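Local coordinates for invasion protein InvA (Salmonella enterica, PDB 2X49) that serves in the export apparatus of the type III secretion system used to invade intestinal epithelial cells, here represented by its C-terminal domain, at residues A[72-83]-A[103-111]. Numbering follows the deposited sequence.
Sequences TVYFDLMRVVNY and QYFWVTHEE. With CA (calcium ion), chain E.
M78 and V107 form a hydrogen-bonded antiparallel pair, with V107 N to M78 O at 2.9 Å. V80 N donates to F105 O, and R79 lies opposite W106 as the non-hydrogen-bonded pair between them. This joins two central strands of a four-stranded antiparallel sheet; strand 95-99 flanks 102-107, and strand 122-124 flanks 78-80.

R79 and W106 share one face of the sheet, where the W106 indole is sandwiched. R79 CB sits over one side of it, 3.9 Å from the centroid of the six-membered ring. Y74 takes the opposite side, its CB over the six-membered ring and its own ring edge-on to the five-membered ring, planes at 65°. W106 NE1 gives its N-H to a water that donates to T72 O. Y104 CD1 lies over one face of the R79 guanidinium, which forms salt bridges with D289 and E128.

M78 and V107 lie on the other face, and V80 CG2 packs on V107 CG2. Y83 and F105 form an offset stack, centroids 3.7 Å apart and planes 4° from parallel. T108 and E111 make a capping box at the start of helix 109-116. E111 OE1 binds the calcium ion at 2.5 Å, together with N93 O and a water. M78 CG lies over the face of the H109 ring, 4.0 Å from its centroid.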
loop_
_atom_site.group_PDB
_atom_site.type_symbol
_atom_site.label_atom_id
_atom_site.label_comp_id
_atom_site.label_asym_id
_atom_site.label_seq_id
_atom_site.Cartn_x
_atom_site.Cartn_y
_atom_site.Cartn_z
ATOM N N THR A 72 14.511 -7.231 -5.002
ATOM C CA THR A 72 15.107 -8.559 -5.128
ATOM C C THR A 72 13.994 -9.604 -5.176
ATOM O O THR A 72 13.173 -9.663 -4.295
ATOM C CB THR A 72 15.989 -8.813 -3.913
ATOM O OG1 THR A 72 17.042 -7.826 -3.899
ATOM C CG2 THR A 72 16.531 -10.249 -3.844
ATOM N N VAL A 73 13.947 -10.342 -6.272
ATOM C CA VAL A 73 12.973 -11.374 -6.503
ATOM C C VAL A 73 13.733 -12.639 -6.888
ATOM O O VAL A 73 14.391 -12.635 -7.905
ATOM C CB VAL A 73 12.005 -10.998 -7.669
ATOM C CG1 VAL A 73 11.032 -12.164 -8.007
ATOM C CG2 VAL A 73 11.223 -9.733 -7.366
ATOM N N TYR A 74 13.635 -13.679 -6.077
ATOM C CA TYR A 74 14.274 -14.992 -6.396
ATOM C C TYR A 74 13.320 -15.789 -7.241
ATOM O O TYR A 74 12.532 -16.600 -6.774
ATOM C CB TYR A 74 14.792 -15.728 -5.122
ATOM C CG TYR A 74 16.013 -15.049 -4.545
ATOM C CD1 TYR A 74 17.296 -15.350 -5.006
ATOM C CD2 TYR A 74 15.917 -14.081 -3.543
ATOM C CE1 TYR A 74 18.373 -14.714 -4.572
ATOM C CE2 TYR A 74 17.005 -13.444 -3.081
ATOM C CZ TYR A 74 18.246 -13.765 -3.568
ATOM O OH TYR A 74 19.379 -13.118 -3.132
ATOM N N PHE A 75 13.462 -15.594 -8.538
ATOM C CA PHE A 75 12.546 -16.123 -9.560
ATOM C C PHE A 75 12.363 -17.637 -9.500
ATOM O O PHE A 75 11.289 -18.164 -9.828
ATOM C CB PHE A 75 12.968 -15.740 -10.985
ATOM C CG PHE A 75 12.827 -14.270 -11.277
ATOM C CD1 PHE A 75 11.587 -13.731 -11.484
ATOM C CD2 PHE A 75 13.936 -13.424 -11.263
ATOM C CE1 PHE A 75 11.440 -12.368 -11.729
ATOM C CE2 PHE A 75 13.790 -12.038 -11.494
ATOM C CZ PHE A 75 12.548 -11.537 -11.736
ATOM N N ASP A 76 13.402 -18.313 -9.066
ATOM C CA ASP A 76 13.413 -19.793 -9.045
ATOM C C ASP A 76 13.035 -20.378 -7.663
ATOM O O ASP A 76 13.026 -21.592 -7.478
ATOM C CB ASP A 76 14.786 -20.323 -9.518
ATOM C CG ASP A 76 15.206 -19.754 -10.895
ATOM O OD1 ASP A 76 14.329 -19.543 -11.740
ATOM O OD2 ASP A 76 16.414 -19.477 -11.081
ATOM N N LEU A 77 12.724 -19.490 -6.707
ATOM C CA LEU A 77 12.400 -19.885 -5.291
ATOM C C LEU A 77 10.966 -19.437 -4.941
ATOM O O LEU A 77 10.257 -18.877 -5.756
ATOM C CB LEU A 77 13.418 -19.313 -4.278
ATOM C CG LEU A 77 14.937 -19.569 -4.489
ATOM C CD1 LEU A 77 15.838 -18.920 -3.452
ATOM C CD2 LEU A 77 15.127 -21.114 -4.521
ATOM N N MET A 78 10.592 -19.737 -3.699
ATOM C CA MET A 78 9.289 -19.431 -3.112
ATOM C C MET A 78 9.478 -18.560 -1.886
ATOM O O MET A 78 10.299 -18.829 -1.031
ATOM C CB MET A 78 8.565 -20.722 -2.691
ATOM C CG MET A 78 8.249 -21.628 -3.805
ATOM S SD MET A 78 7.024 -20.978 -4.935
ATOM C CE MET A 78 5.540 -21.144 -3.905
ATOM N N ARG A 79 8.618 -17.564 -1.741
ATOM C CA ARG A 79 8.686 -16.729 -0.541
ATOM C C ARG A 79 7.804 -17.232 0.580
ATOM O O ARG A 79 6.629 -17.540 0.356
ATOM C CB ARG A 79 8.304 -15.295 -0.875
ATOM C CG ARG A 79 8.505 -14.421 0.334
ATOM C CD ARG A 79 8.114 -12.952 0.208
ATOM N NE ARG A 79 7.844 -12.438 1.559
ATOM C CZ ARG A 79 6.895 -11.567 1.884
ATOM N NH1 ARG A 79 6.101 -11.054 0.952
ATOM N NH2 ARG A 79 6.731 -11.209 3.161
ATOM N N VAL A 80 8.388 -17.274 1.777
ATOM C CA VAL A 80 7.675 -17.615 3.039
ATOM C C VAL A 80 7.159 -16.330 3.641
ATOM O O VAL A 80 7.855 -15.572 4.292
ATOM C CB VAL A 80 8.542 -18.378 4.081
ATOM C CG1 VAL A 80 7.637 -18.967 5.218
ATOM C CG2 VAL A 80 9.286 -19.526 3.421
ATOM N N VAL A 81 5.874 -16.117 3.446
ATOM C CA VAL A 81 5.227 -14.821 3.859
ATOM C C VAL A 81 5.206 -14.619 5.363
ATOM O O VAL A 81 5.549 -13.553 5.863
ATOM C CB VAL A 81 3.812 -14.653 3.236
ATOM C CG1 VAL A 81 3.095 -13.345 3.694
ATOM C CG2 VAL A 81 3.867 -14.711 1.667
ATOM N N ASN A 82 4.826 -15.658 6.081
ATOM C CA ASN A 82 4.749 -15.642 7.553
ATOM C C ASN A 82 5.892 -16.421 8.198
ATOM O O ASN A 82 5.733 -17.195 9.131
ATOM C CB ASN A 82 3.375 -16.108 8.060
ATOM C CG ASN A 82 3.072 -17.552 7.704
ATOM O OD1 ASN A 82 3.712 -18.112 6.833
ATOM N ND2 ASN A 82 2.084 -18.155 8.371
ATOM N N TYR A 83 7.077 -16.132 7.702
ATOM C CA TYR A 83 8.318 -16.742 8.250
ATOM C C TYR A 83 8.472 -16.582 9.768
ATOM O O TYR A 83 8.067 -15.591 10.375
ATOM C CB TYR A 83 9.538 -16.103 7.585
ATOM C CG TYR A 83 10.843 -16.762 7.956
ATOM C CD1 TYR A 83 11.277 -17.907 7.313
ATOM C CD2 TYR A 83 11.643 -16.233 8.962
ATOM C CE1 TYR A 83 12.477 -18.528 7.668
ATOM C CE2 TYR A 83 12.874 -16.839 9.320
ATOM C CZ TYR A 83 13.276 -17.985 8.670
ATOM O OH TYR A 83 14.483 -18.558 9.049
ATOM N N GLN A 103 12.585 -7.756 6.248
ATOM C CA GLN A 103 13.280 -8.966 5.795
ATOM C C GLN A 103 12.345 -9.851 4.994
ATOM O O GLN A 103 11.132 -9.919 5.230
ATOM C CB GLN A 103 13.879 -9.738 6.965
ATOM C CG GLN A 103 15.224 -9.214 7.535
ATOM C CD GLN A 103 15.757 -10.102 8.655
ATOM O OE1 GLN A 103 16.669 -11.022 8.307
ATOM N NE2 GLN A 103 15.319 -10.000 9.813
ATOM N N TYR A 104 12.955 -10.479 4.002
ATOM C CA TYR A 104 12.253 -11.408 3.083
ATOM C C TYR A 104 12.979 -12.734 3.040
ATOM O O TYR A 104 14.175 -12.774 2.855
ATOM C CB TYR A 104 12.181 -10.819 1.683
ATOM C CG TYR A 104 11.538 -9.464 1.648
ATOM C CD1 TYR A 104 10.208 -9.324 1.384
ATOM C CD2 TYR A 104 12.292 -8.312 1.868
ATOM C CE1 TYR A 104 9.628 -8.086 1.377
ATOM C CE2 TYR A 104 11.707 -7.061 1.871
ATOM C CZ TYR A 104 10.366 -6.962 1.595
ATOM O OH TYR A 104 9.672 -5.777 1.534
ATOM N N PHE A 105 12.208 -13.807 3.168
ATOM C CA PHE A 105 12.740 -15.156 3.303
ATOM C C PHE A 105 12.238 -16.033 2.177
ATOM O O PHE A 105 11.041 -16.159 1.918
ATOM C CB PHE A 105 12.327 -15.730 4.671
ATOM C CG PHE A 105 12.918 -14.968 5.838
ATOM C CD1 PHE A 105 14.151 -15.309 6.364
ATOM C CD2 PHE A 105 12.242 -13.894 6.381
ATOM C CE1 PHE A 105 14.702 -14.574 7.404
ATOM C CE2 PHE A 105 12.783 -13.177 7.452
ATOM C CZ PHE A 105 13.999 -13.487 7.921
ATOM N N TRP A 106 13.205 -16.629 1.525
ATOM C CA TRP A 106 12.925 -17.470 0.352
ATOM C C TRP A 106 13.500 -18.889 0.602
ATOM O O TRP A 106 14.615 -19.080 1.133
ATOM C CB TRP A 106 13.527 -16.884 -0.924
ATOM C CG TRP A 106 13.065 -15.476 -1.305
ATOM C CD1 TRP A 106 13.472 -14.286 -0.720
ATOM C CD2 TRP A 106 12.156 -15.140 -2.322
ATOM N NE1 TRP A 106 12.879 -13.269 -1.355
ATOM C CE2 TRP A 106 12.041 -13.741 -2.335
ATOM C CE3 TRP A 106 11.439 -15.880 -3.261
ATOM C CZ2 TRP A 106 11.224 -13.059 -3.252
ATOM C CZ3 TRP A 106 10.634 -15.229 -4.139
ATOM C CH2 TRP A 106 10.526 -13.813 -4.164
ATOM N N VAL A 107 12.734 -19.871 0.112
ATOM C CA VAL A 107 13.101 -21.271 0.225
ATOM C C VAL A 107 12.909 -21.995 -1.112
ATOM O O VAL A 107 12.272 -21.520 -2.054
ATOM C CB VAL A 107 12.305 -22.001 1.341
ATOM C CG1 VAL A 107 12.563 -21.350 2.694
ATOM C CG2 VAL A 107 10.852 -22.041 1.027
ATOM N N THR A 108 13.467 -23.185 -1.144
ATOM C CA THR A 108 13.251 -24.016 -2.321
ATOM C C THR A 108 11.818 -24.470 -2.430
ATOM O O THR A 108 11.057 -24.500 -1.456
ATOM C CB THR A 108 14.202 -25.265 -2.379
ATOM O OG1 THR A 108 13.854 -26.189 -1.326
ATOM C CG2 THR A 108 15.686 -24.849 -2.287
ATOM N N HIS A 109 11.482 -24.948 -3.612
ATOM C CA HIS A 109 10.137 -25.463 -3.856
ATOM C C HIS A 109 9.841 -26.655 -2.937
ATOM O O HIS A 109 8.764 -26.766 -2.308
ATOM C CB HIS A 109 9.902 -25.819 -5.320
ATOM C CG HIS A 109 9.747 -24.624 -6.217
ATOM N ND1 HIS A 109 8.544 -24.264 -6.780
ATOM C CD2 HIS A 109 10.643 -23.707 -6.642
ATOM C CE1 HIS A 109 8.706 -23.185 -7.528
ATOM N NE2 HIS A 109 9.972 -22.818 -7.457
ATOM N N GLU A 110 10.842 -27.512 -2.826
ATOM C CA GLU A 110 10.707 -28.729 -1.996
ATOM C C GLU A 110 10.520 -28.346 -0.524
ATOM O O GLU A 110 9.658 -28.897 0.198
ATOM C CB GLU A 110 11.902 -29.684 -2.196
ATOM C CG GLU A 110 11.805 -30.985 -1.399
ATOM C CD GLU A 110 12.965 -31.929 -1.664
ATOM O OE1 GLU A 110 13.845 -31.607 -2.493
ATOM O OE2 GLU A 110 13.005 -33.019 -1.073
ATOM N N GLU A 111 11.267 -27.347 -0.114
ATOM C CA GLU A 111 11.239 -26.875 1.308
ATOM C C GLU A 111 9.903 -26.236 1.622
ATOM O O GLU A 111 9.305 -26.351 2.726
ATOM C CB GLU A 111 12.370 -25.875 1.579
ATOM C CG GLU A 111 13.715 -26.555 1.808
ATOM C CD GLU A 111 14.931 -25.599 1.782
ATOM O OE1 GLU A 111 14.806 -24.446 1.272
ATOM O OE2 GLU A 111 16.027 -26.069 2.225
HETATM CA CA CA E . 16.726 -22.811 1.233
HETATM O O HOH W 1 13.029 -10.340 -1.500
HETATM O O HOH W 2 9.941 -19.867 -8.510
HETATM O O HOH W 3 9.370 -13.532 3.698
HETATM O O HOH W 4 9.148 -11.580 5.631
HETATM O O HOH W 5 16.938 -20.807 -0.532
#